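Local coordinates for protein arginine kinase (Anthopleura japonica, PDB 4RF6) that catalyses the reversible transfer of a phosphoryl group from ATP to L-arginine and carries two tandem phosphagen kinase repeats in one polypeptide, at residues 127-132 and 240-246; 293-297 and 361-366; 370-374 and 408-414; 427-431 and 494-498. Residues are numbered along the deposited sequence.

Interaction 1 (127-132 and 240-246)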
# COMPACT_ATOMS: atom_id res chain seq x y z
N ILE A 127 10.44 -3.58 3.59
CA ILE A 127 9.97 -3.73 2.22
C ILE A 127 8.55 -3.18 2.10
O ILE A 127 7.70 -3.42 2.96
CB ILE A 127 10.04 -5.21 1.78
CG1 ILE A 127 11.49 -5.71 1.82
CG2 ILE A 127 9.45 -5.40 0.39
CD1 ILE A 127 11.64 -7.21 1.58
N ARG A 128 8.30 -2.42 1.03
CA ARG A 128 7.01 -1.75 0.87
C ARG A 128 6.14 -2.39 -0.19
O ARG A 128 4.91 -2.43 -0.06
CB ARG A 128 7.23 -0.26 0.58
CG ARG A 128 7.80 0.50 1.77
CD ARG A 128 8.04 1.96 1.46
NE ARG A 128 8.41 2.70 2.67
CZ ARG A 128 8.35 4.02 2.80
NH1 ARG A 128 7.93 4.76 1.79
NH2 ARG A 128 8.70 4.59 3.94
N SER A 129 6.76 -2.90 -1.25
CA SER A 129 6.00 -3.48 -2.35
C SER A 129 6.85 -4.40 -3.21
O SER A 129 8.07 -4.28 -3.25
CB SER A 129 5.38 -2.37 -3.21
OG SER A 129 6.39 -1.55 -3.77
N THR A 130 6.17 -5.31 -3.91
CA THR A 130 6.83 -6.31 -4.74
C THR A 130 6.06 -6.42 -6.05
O THR A 130 4.82 -6.40 -6.06
CB THR A 130 6.86 -7.67 -4.01
OG1 THR A 130 7.65 -7.55 -2.82
CG2 THR A 130 7.44 -8.75 -4.91
N ARG A 131 6.78 -6.54 -7.16
CA ARG A 131 6.17 -6.53 -8.49
C ARG A 131 6.98 -7.40 -9.44
O ARG A 131 8.21 -7.32 -9.48
CB ARG A 131 6.12 -5.09 -9.02
CG ARG A 131 5.50 -4.91 -10.40
CD ARG A 131 5.52 -3.44 -10.81
NE ARG A 131 4.93 -3.18 -12.12
CZ ARG A 131 5.59 -3.25 -13.28
NH1 ARG A 131 4.95 -2.98 -14.41
NH2 ARG A 131 6.87 -3.58 -13.31
N ILE A 132 6.30 -8.26 -10.20
CA ILE A 132 6.96 -9.04 -11.23
C ILE A 132 6.17 -8.96 -12.53
O ILE A 132 4.95 -9.18 -12.56
CB ILE A 132 7.17 -10.52 -10.83
CG1 ILE A 132 7.85 -10.61 -9.46
CG2 ILE A 132 8.01 -11.23 -11.88
CD1 ILE A 132 8.09 -12.04 -8.98
N MET A 240 1.51 -8.20 -8.66
CA MET A 240 2.02 -7.20 -7.73
C MET A 240 1.16 -7.06 -6.48
O MET A 240 -0.05 -7.31 -6.51
CB MET A 240 2.15 -5.83 -8.42
CG MET A 240 0.82 -5.15 -8.74
SD MET A 240 -0.10 -5.99 -10.04
CE MET A 240 -1.54 -4.92 -10.20
N GLU A 241 1.79 -6.65 -5.39
CA GLU A 241 1.06 -6.37 -4.16
C GLU A 241 1.96 -5.57 -3.23
O GLU A 241 3.17 -5.44 -3.48
CB GLU A 241 0.62 -7.68 -3.49
CG GLU A 241 1.78 -8.54 -2.99
CD GLU A 241 1.35 -9.96 -2.67
OE1 GLU A 241 1.88 -10.54 -1.69
OE2 GLU A 241 0.51 -10.50 -3.41
N LYS A 242 1.38 -5.01 -2.18
CA LYS A 242 2.19 -4.37 -1.16
C LYS A 242 2.86 -5.44 -0.31
O LYS A 242 2.42 -6.60 -0.29
CB LYS A 242 1.33 -3.43 -0.30
CG LYS A 242 0.96 -2.13 -1.01
CD LYS A 242 0.18 -1.18 -0.10
CE LYS A 242 -0.24 0.08 -0.85
NZ LYS A 242 0.93 0.85 -1.36
N GLY A 243 3.94 -5.08 0.37
CA GLY A 243 4.64 -6.04 1.21
C GLY A 243 5.79 -6.74 0.50
O GLY A 243 6.25 -6.29 -0.55
N SER A 244 6.22 -7.87 1.06
CA SER A 244 7.48 -8.49 0.68
C SER A 244 7.36 -9.87 0.03
O SER A 244 8.36 -10.45 -0.39
CB SER A 244 8.35 -8.63 1.93
OG SER A 244 7.65 -9.34 2.94
N ASP A 245 6.14 -10.40 -0.04
CA ASP A 245 5.97 -11.82 -0.38
C ASP A 245 6.18 -12.12 -1.87
O ASP A 245 5.24 -12.47 -2.59
CB ASP A 245 4.58 -12.29 0.08
CG ASP A 245 4.50 -13.79 0.25
OD1 ASP A 245 5.40 -14.50 -0.24
OD2 ASP A 245 3.52 -14.25 0.88
N ILE A 246 7.43 -12.02 -2.33
CA ILE A 246 7.74 -12.26 -3.73
C ILE A 246 7.43 -13.71 -4.15
O ILE A 246 7.15 -13.98 -5.32
CB ILE A 246 9.21 -11.88 -4.07
CG1 ILE A 246 9.45 -11.93 -5.58
CG2 ILE A 246 10.20 -12.77 -3.34
CD1 ILE A 246 10.82 -11.45 -6.01
O HOH W 1 3.52 0.21 -0.17
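Strands 127-132 and 240-242 are antiparallel neighbours (174° between their short axes) in the middle of the eight-stranded antiparallel sheet at the core of the catalytic domain of phosphagen kinases. Thr130 and Glu241 make the hydrogen-bonded pair: Thr130 N donates to Glu241 O at 3.0 Å and Glu241 N returns a bond to Thr130 O at 3.1 Å. Ser129-Lys242 and Arg131-Met240 flank it as non-hydrogen-bonded pairs. One step further, Gly243 N donates to Arg128 O (2.9 Å), an acceptor that also takes a water bridging to Lys242 NZ. Gly243, at phi/psi 93/-162, has a backbone that would jam a CB against the preceding carbonyl. The chain then turns past Thr130 into helix 246-264, whose N-cap is Asp245, with OD1 bonded to Ser248 N. Other polar ends find partners outside the two segments: Glu241 OE2 in a salt bridge with Arg252, Ser244 OG with Asp119 and Asp121. On the opposite edge of strand 127-132, Arg128 and Ser129 both face His291 in a classic beta bulge. Ser129 to Ile132 belong to a predicted ATP-binding stretch, so the pairing probably helps to set the strand that carries it. Ile132 CD1 meets Ile246 CG1 at 3.7 Å. The side-chain hydroxyl of Thr130 completes the network, OG1 donating to Gly243 O at 2.9 Å.

Interaction 2 (293-297 and 361-366)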
# COMPACT_ATOMS: atom_id res chain seq x y z
N LYS A 293 13.24 0.09 2.06
CA LYS A 293 13.86 1.22 2.74
C LYS A 293 15.16 0.79 3.39
O LYS A 293 15.16 0.12 4.43
CB LYS A 293 12.91 1.78 3.80
CG LYS A 293 13.46 2.98 4.57
CD LYS A 293 12.31 3.77 5.18
CE LYS A 293 12.76 5.10 5.75
NZ LYS A 293 13.56 4.96 7.00
N ILE A 294 16.28 1.17 2.77
CA ILE A 294 17.60 0.76 3.25
C ILE A 294 18.63 1.91 3.25
O ILE A 294 19.69 1.79 2.63
CB ILE A 294 18.13 -0.43 2.42
CG1 ILE A 294 17.93 -0.17 0.92
CG2 ILE A 294 17.41 -1.73 2.80
CD1 ILE A 294 18.48 -1.28 0.02
N PRO A 295 18.34 3.01 3.97
CA PRO A 295 19.29 4.13 3.94
C PRO A 295 20.63 3.79 4.60
O PRO A 295 21.65 4.39 4.25
CB PRO A 295 18.57 5.24 4.71
CG PRO A 295 17.63 4.53 5.61
CD PRO A 295 17.19 3.30 4.85
N HIS A 296 20.63 2.85 5.54
CA HIS A 296 21.86 2.45 6.22
C HIS A 296 22.71 1.53 5.35
O HIS A 296 23.93 1.70 5.25
CB HIS A 296 21.55 1.75 7.54
CG HIS A 296 20.87 2.62 8.55
ND1 HIS A 296 19.52 2.52 8.83
CD2 HIS A 296 21.35 3.60 9.35
CE1 HIS A 296 19.20 3.40 9.76
NE2 HIS A 296 20.29 4.07 10.09
N ALA A 297 22.07 0.54 4.72
CA ALA A 297 22.78 -0.41 3.88
C ALA A 297 23.44 0.28 2.69
O ALA A 297 24.46 -0.19 2.17
CB ALA A 297 21.82 -1.51 3.40
N LEU A 361 21.61 -6.22 6.15
CA LEU A 361 22.52 -5.09 6.36
C LEU A 361 21.84 -3.96 7.12
O LEU A 361 22.39 -3.42 8.08
CB LEU A 361 23.05 -4.56 5.02
CG LEU A 361 24.22 -5.23 4.32
CD1 LEU A 361 24.72 -4.32 3.20
CD2 LEU A 361 25.35 -5.56 5.29
N GLU A 362 20.64 -3.59 6.67
CA GLU A 362 19.84 -2.57 7.34
C GLU A 362 19.55 -2.98 8.78
O GLU A 362 19.64 -2.17 9.70
CB GLU A 362 18.53 -2.32 6.57
CG GLU A 362 17.72 -1.12 7.07
CD GLU A 362 18.39 0.20 6.76
OE1 GLU A 362 19.26 0.23 5.86
OE2 GLU A 362 18.06 1.21 7.42
N LYS A 363 19.22 -4.26 8.97
CA LYS A 363 18.88 -4.77 10.30
C LYS A 363 20.08 -4.76 11.26
O LYS A 363 19.92 -4.47 12.46
CB LYS A 363 18.29 -6.18 10.20
CG LYS A 363 16.86 -6.21 9.69
CD LYS A 363 16.47 -7.58 9.14
CE LYS A 363 16.50 -8.65 10.22
NZ LYS A 363 16.00 -9.96 9.70
N GLU A 364 21.26 -5.09 10.74
CA GLU A 364 22.49 -5.06 11.53
C GLU A 364 22.75 -3.65 12.02
O GLU A 364 23.09 -3.43 13.18
CB GLU A 364 23.69 -5.51 10.69
CG GLU A 364 23.84 -7.01 10.49
CD GLU A 364 25.06 -7.34 9.64
OE1 GLU A 364 25.96 -6.48 9.54
OE2 GLU A 364 25.12 -8.45 9.07
N ALA A 365 22.59 -2.69 11.12
CA ALA A 365 22.83 -1.29 11.42
C ALA A 365 21.87 -0.80 12.50
O ALA A 365 22.26 -0.04 13.40
CB ALA A 365 22.69 -0.45 10.17
N ILE A 366 20.61 -1.22 12.39
CA ILE A 366 19.57 -0.81 13.32
C ILE A 366 19.68 -1.48 14.70
O ILE A 366 19.57 -0.81 15.73
CB ILE A 366 18.16 -1.00 12.69
CG1 ILE A 366 17.94 0.06 11.61
CG2 ILE A 366 17.07 -0.91 13.75
CD1 ILE A 366 16.85 -0.27 10.62
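A very short hydrogen bond, 2.4 Å from His296 ND1 to Glu362 OE2, dominates this contact. The carboxylate lies at the edge of the imidazole, near the ring plane, and the angle at the hydrogen is 162°, so the pair is well aligned as a His-carboxylate interaction. The other carboxylate oxygen turns to the backbone: Glu362 OE1 accepts from Ala297 N at 3.0 Å with good geometry, and from His296 N, also at 3.0 Å, through a weak, bent bond. One glutamate thus receives both the side chain and the amide of His296, as well as the next amide along, in the short, weakly bonded helix that follows strand 286-293. Pro295 brings no amide hydrogen, but its CD packs 3.4 Å from Glu362 OE2. The CA-to-CB bond of Glu362 points sideways to 293-297, but the p value of chi2 (69°) brings the carboxylate nearer. Apolar contacts lie alongside: Ala297 CB meets Leu361 CB at 3.7 Å, His296 CB meets Ala365 CB at 3.6 Å, and Ile366 CG1 approaches His296 CE1 at 4.0 Å. Tyr126 touches Glu362 and Ile366 from outside the two segments. In fold terms, a buried helix glutamate accepts from the backbone amides of His296 and Ala297 where the chain leaves the sheet, fastening the exit of an interior strand of the catalytic-domain sheet to the long helix 344-370.

Interaction 3 (370-374 and 408-414)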
# COMPACT_ATOMS: atom_id res chain seq x y z
N ARG A 370 20.19 0.36 18.28
CA ARG A 370 19.18 0.09 19.30
C ARG A 370 19.76 -0.68 20.49
O ARG A 370 19.09 -0.85 21.51
CB ARG A 370 18.00 -0.69 18.70
CG ARG A 370 17.19 0.08 17.66
CD ARG A 370 15.88 -0.63 17.32
NE ARG A 370 14.93 0.26 16.67
CZ ARG A 370 13.64 -0.02 16.45
NH1 ARG A 370 13.14 -1.19 16.82
NH2 ARG A 370 12.86 0.87 15.86
N SER A 371 21.00 -1.14 20.36
CA SER A 371 21.65 -1.93 21.40
C SER A 371 22.04 -1.08 22.60
O SER A 371 22.45 -1.60 23.64
CB SER A 371 22.90 -2.60 20.86
OG SER A 371 23.87 -1.63 20.48
N VAL A 372 21.90 0.24 22.45
CA VAL A 372 22.38 1.20 23.44
C VAL A 372 21.25 2.10 23.93
O VAL A 372 20.33 2.41 23.18
CB VAL A 372 23.54 2.02 22.81
CG1 VAL A 372 23.60 3.44 23.38
CG2 VAL A 372 24.86 1.30 23.00
N PHE A 373 21.30 2.49 25.21
CA PHE A 373 20.33 3.43 25.78
C PHE A 373 20.21 4.68 24.91
O PHE A 373 21.22 5.27 24.52
CB PHE A 373 20.74 3.82 27.20
CG PHE A 373 19.69 4.60 27.93
CD1 PHE A 373 18.70 3.95 28.66
CD2 PHE A 373 19.69 5.99 27.90
CE1 PHE A 373 17.73 4.66 29.34
CE2 PHE A 373 18.72 6.71 28.58
CZ PHE A 373 17.74 6.05 29.30
N PRO A 374 18.97 5.09 24.61
CA PRO A 374 18.74 6.25 23.74
C PRO A 374 19.30 7.52 24.38
O PRO A 374 18.65 8.10 25.25
CB PRO A 374 17.21 6.34 23.66
CG PRO A 374 16.71 4.99 24.13
CD PRO A 374 17.72 4.52 25.12
N SER A 408 9.78 -5.56 20.10
CA SER A 408 10.80 -5.27 21.11
C SER A 408 10.43 -4.05 21.94
O SER A 408 9.48 -3.33 21.62
CB SER A 408 12.16 -5.03 20.46
OG SER A 408 12.18 -3.78 19.79
N LEU A 409 11.17 -3.82 23.02
CA LEU A 409 11.01 -2.61 23.81
C LEU A 409 11.25 -1.39 22.94
O LEU A 409 10.53 -0.39 23.03
CB LEU A 409 11.98 -2.58 24.98
CG LEU A 409 11.93 -1.31 25.83
CD1 LEU A 409 10.64 -1.28 26.63
CD2 LEU A 409 13.13 -1.20 26.76
N TYR A 410 12.28 -1.46 22.10
CA TYR A 410 12.64 -0.31 21.28
C TYR A 410 11.55 -0.01 20.26
O TYR A 410 11.30 1.16 19.94
CB TYR A 410 13.99 -0.50 20.58
CG TYR A 410 14.81 0.78 20.56
CD1 TYR A 410 14.35 1.91 19.89
CD2 TYR A 410 16.03 0.85 21.20
CE1 TYR A 410 15.08 3.08 19.87
CE2 TYR A 410 16.78 2.01 21.19
CZ TYR A 410 16.30 3.12 20.52
OH TYR A 410 17.04 4.28 20.50
N ASP A 411 10.89 -1.05 19.74
CA ASP A 411 9.70 -0.85 18.91
C ASP A 411 8.69 0.02 19.66
O ASP A 411 8.15 0.98 19.10
CB ASP A 411 9.04 -2.19 18.56
CG ASP A 411 9.83 -2.99 17.55
OD1 ASP A 411 10.56 -2.37 16.75
OD2 ASP A 411 9.71 -4.24 17.54
N CYS A 412 8.46 -0.31 20.93
CA CYS A 412 7.45 0.39 21.72
C CYS A 412 7.80 1.84 22.02
O CYS A 412 6.92 2.70 22.06
CB CYS A 412 7.21 -0.35 23.04
SG CYS A 412 6.40 -1.95 22.83
N ILE A 413 9.08 2.12 22.22
CA ILE A 413 9.50 3.45 22.64
C ILE A 413 9.94 4.32 21.47
O ILE A 413 10.20 5.52 21.64
CB ILE A 413 10.63 3.38 23.68
CG1 ILE A 413 11.95 2.99 22.99
CG2 ILE A 413 10.28 2.38 24.79
CD1 ILE A 413 13.15 3.08 23.90
N ASN A 414 10.01 3.73 20.28
CA ASN A 414 10.58 4.41 19.11
C ASN A 414 10.01 5.81 18.83
O ASN A 414 10.76 6.75 18.59
CB ASN A 414 10.50 3.53 17.86
CG ASN A 414 11.32 4.09 16.71
OD1 ASN A 414 12.55 4.09 16.75
ND2 ASN A 414 10.63 4.59 15.67
O HOH W 2 10.26 0.22 15.30
O HOH W 3 14.33 -3.57 17.98
O HOH W 4 19.66 3.73 20.95
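Arg370 reaches across to helix 409-414 and forms a salt bridge with Asp411, NH1 to OD1 at 2.8 Å. A water held by Arg370 NH2 (2.7 Å) donates to the same Asp411 OD1 (3.0 Å), and a second water links Arg370 NH1 to Ser408 OG. Arg370 NH2 also makes a weak bond to Asn414 OD1 (3.4 Å); Asn414 ND2 bonds to Ala556 O. Asp411 has further duties. With Ser408 it builds a capping box at the helix start, Asp411 N donating to Ser408 OG (3.0 Å) and Ser408 N to Asp411 OD2 (2.9 Å), while OD2 also pairs with Arg125 of the first repeat. Helix 409-418 belongs to the small N-terminal domain of the second repeat, and Arg370 lies where the long helix 344-370 gives way to that repeat. The Arg370 aliphatic portion lies over Tyr410, CG 3.8 Å from the ring centroid in a CH-pi contact. A third water joins Val372 O to Tyr410 OH, and Pro374 CG packs 4.0 Å from Ile413 CD1.

Interaction 4 (427-431 and 494-498)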
# COMPACT_ATOMS: atom_id res chain seq x y z
N TYR A 427 4.14 3.21 22.63
CA TYR A 427 3.02 2.54 21.99
C TYR A 427 3.21 1.04 22.20
O TYR A 427 4.34 0.57 22.23
CB TYR A 427 3.00 2.86 20.50
CG TYR A 427 2.61 4.29 20.18
CD1 TYR A 427 3.55 5.32 20.23
CD2 TYR A 427 1.31 4.60 19.84
CE1 TYR A 427 3.18 6.64 19.94
CE2 TYR A 427 0.94 5.90 19.54
CZ TYR A 427 1.87 6.91 19.60
OH TYR A 427 1.47 8.20 19.30
N ALA A 428 2.12 0.30 22.35
CA ALA A 428 2.20 -1.16 22.44
C ALA A 428 1.97 -1.77 21.06
O ALA A 428 1.01 -1.42 20.37
CB ALA A 428 1.17 -1.69 23.43
N GLY A 429 2.85 -2.69 20.64
CA GLY A 429 2.70 -3.35 19.35
C GLY A 429 1.71 -4.50 19.43
O GLY A 429 1.15 -4.93 18.41
N ASP A 430 1.51 -5.02 20.64
CA ASP A 430 0.55 -6.10 20.86
C ASP A 430 0.18 -6.19 22.34
O ASP A 430 0.78 -5.50 23.17
CB ASP A 430 1.08 -7.45 20.32
CG ASP A 430 2.40 -7.90 20.97
OD1 ASP A 430 2.72 -7.48 22.10
OD2 ASP A 430 3.11 -8.71 20.35
N GLU A 431 -0.79 -7.04 22.66
CA GLU A 431 -1.23 -7.22 24.05
C GLU A 431 -0.08 -7.62 24.97
O GLU A 431 0.01 -7.15 26.11
CB GLU A 431 -2.33 -8.30 24.13
CG GLU A 431 -2.60 -8.82 25.55
CD GLU A 431 -3.90 -9.60 25.64
OE1 GLU A 431 -4.19 -10.16 26.72
OE2 GLU A 431 -4.63 -9.65 24.63
N ALA A 494 -2.30 -8.53 16.52
CA ALA A 494 -1.43 -7.55 17.17
C ALA A 494 -2.25 -6.28 17.35
O ALA A 494 -3.40 -6.20 16.91
CB ALA A 494 -0.21 -7.28 16.31
N LEU A 495 -1.67 -5.27 17.99
CA LEU A 495 -2.32 -3.97 17.99
C LEU A 495 -1.84 -3.27 16.72
O LEU A 495 -0.97 -3.79 16.02
CB LEU A 495 -2.00 -3.19 19.26
CG LEU A 495 -2.60 -3.81 20.52
CD1 LEU A 495 -1.94 -3.30 21.79
CD2 LEU A 495 -4.09 -3.53 20.57
N THR A 496 -2.42 -2.11 16.41
CA THR A 496 -2.07 -1.38 15.19
C THR A 496 -0.56 -1.22 14.90
O THR A 496 -0.13 -1.40 13.75
CB THR A 496 -2.81 -0.02 15.12
OG1 THR A 496 -4.22 -0.26 15.00
CG2 THR A 496 -2.36 0.77 13.92
N PRO A 497 0.26 -0.87 15.92
CA PRO A 497 1.68 -0.66 15.59
C PRO A 497 2.41 -1.93 15.21
O PRO A 497 3.47 -1.85 14.58
CB PRO A 497 2.26 -0.12 16.91
CG PRO A 497 1.08 0.46 17.64
CD PRO A 497 -0.05 -0.46 17.30
N GLY A 498 1.87 -3.10 15.58
CA GLY A 498 2.58 -4.35 15.34
C GLY A 498 1.98 -5.20 14.23
O GLY A 498 2.45 -6.31 13.97
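Ala494 opens the contact by resting its CB 3.4 Å from Gly429 O, while its CA lies 4.0 Å from Asp430 CB. Its own polar backbone atoms are taken up by the surrounding catalytic domain, N by Glu503 and O by Gln586 and Gln619. Leu495 follows with a hydrogen bond, its N donating to Gly429 O at 2.9 Å. Its side chain points toward 427-431, where CD1 packs against Ala428 CB (3.9 Å) and the carbonyl carbon of Asp430 (3.6 Å). Thr496 turns away, and the chain folds into a turn in which Gly498 N bonds back to Leu495 O (3.0 Å). Pro497 sets its ring against the other loop: CG lies 3.3 Å from Ala428 O and 4.2 Å from Tyr427 CB, and CB lies 4.1 Å from Gly429 CA. Gly498 ends the walk with its CA 3.4 Å from Gly429 O, a CA-H...O contact; a CB here would clash with that oxygen. Asp430 directs its carboxylate elsewhere, to Thr403 and to Cys433 N at the approach to helix 433-436. Two irregular loops thus join the small N-terminal domain of the second repeat to its catalytic domain. With backbone hydrogen bonding centred on Gly429 O and no salt bridge between the segments, the match rests chiefly on shape: the lack of a side chain at Gly498 lets its CA come within 4.1 Å of Gly429 CA, while Leu495 and Pro497 supply apolar cover.

In the fold
From the N terminus, interaction 1 closes a loop of 107 residues, pairing two central strands of the first catalytic domain. Interaction 2 closes one of 63, joining the exit of the next strand in that sheet to the long helix 344-370; the two touch where Arg128 packs on Lys293. Interaction 3 follows directly in sequence, near the end of this helix; its loop of 33 residues ties the passage between repeats to the N-terminal domain of the second. Interaction 4 closes a loop of 62, joins that small domain to the second catalytic domain, and touches interaction 3 through a probable hydrogen bond from Tyr427 N to Cys412 O. All four are in series, none nesting or crossing.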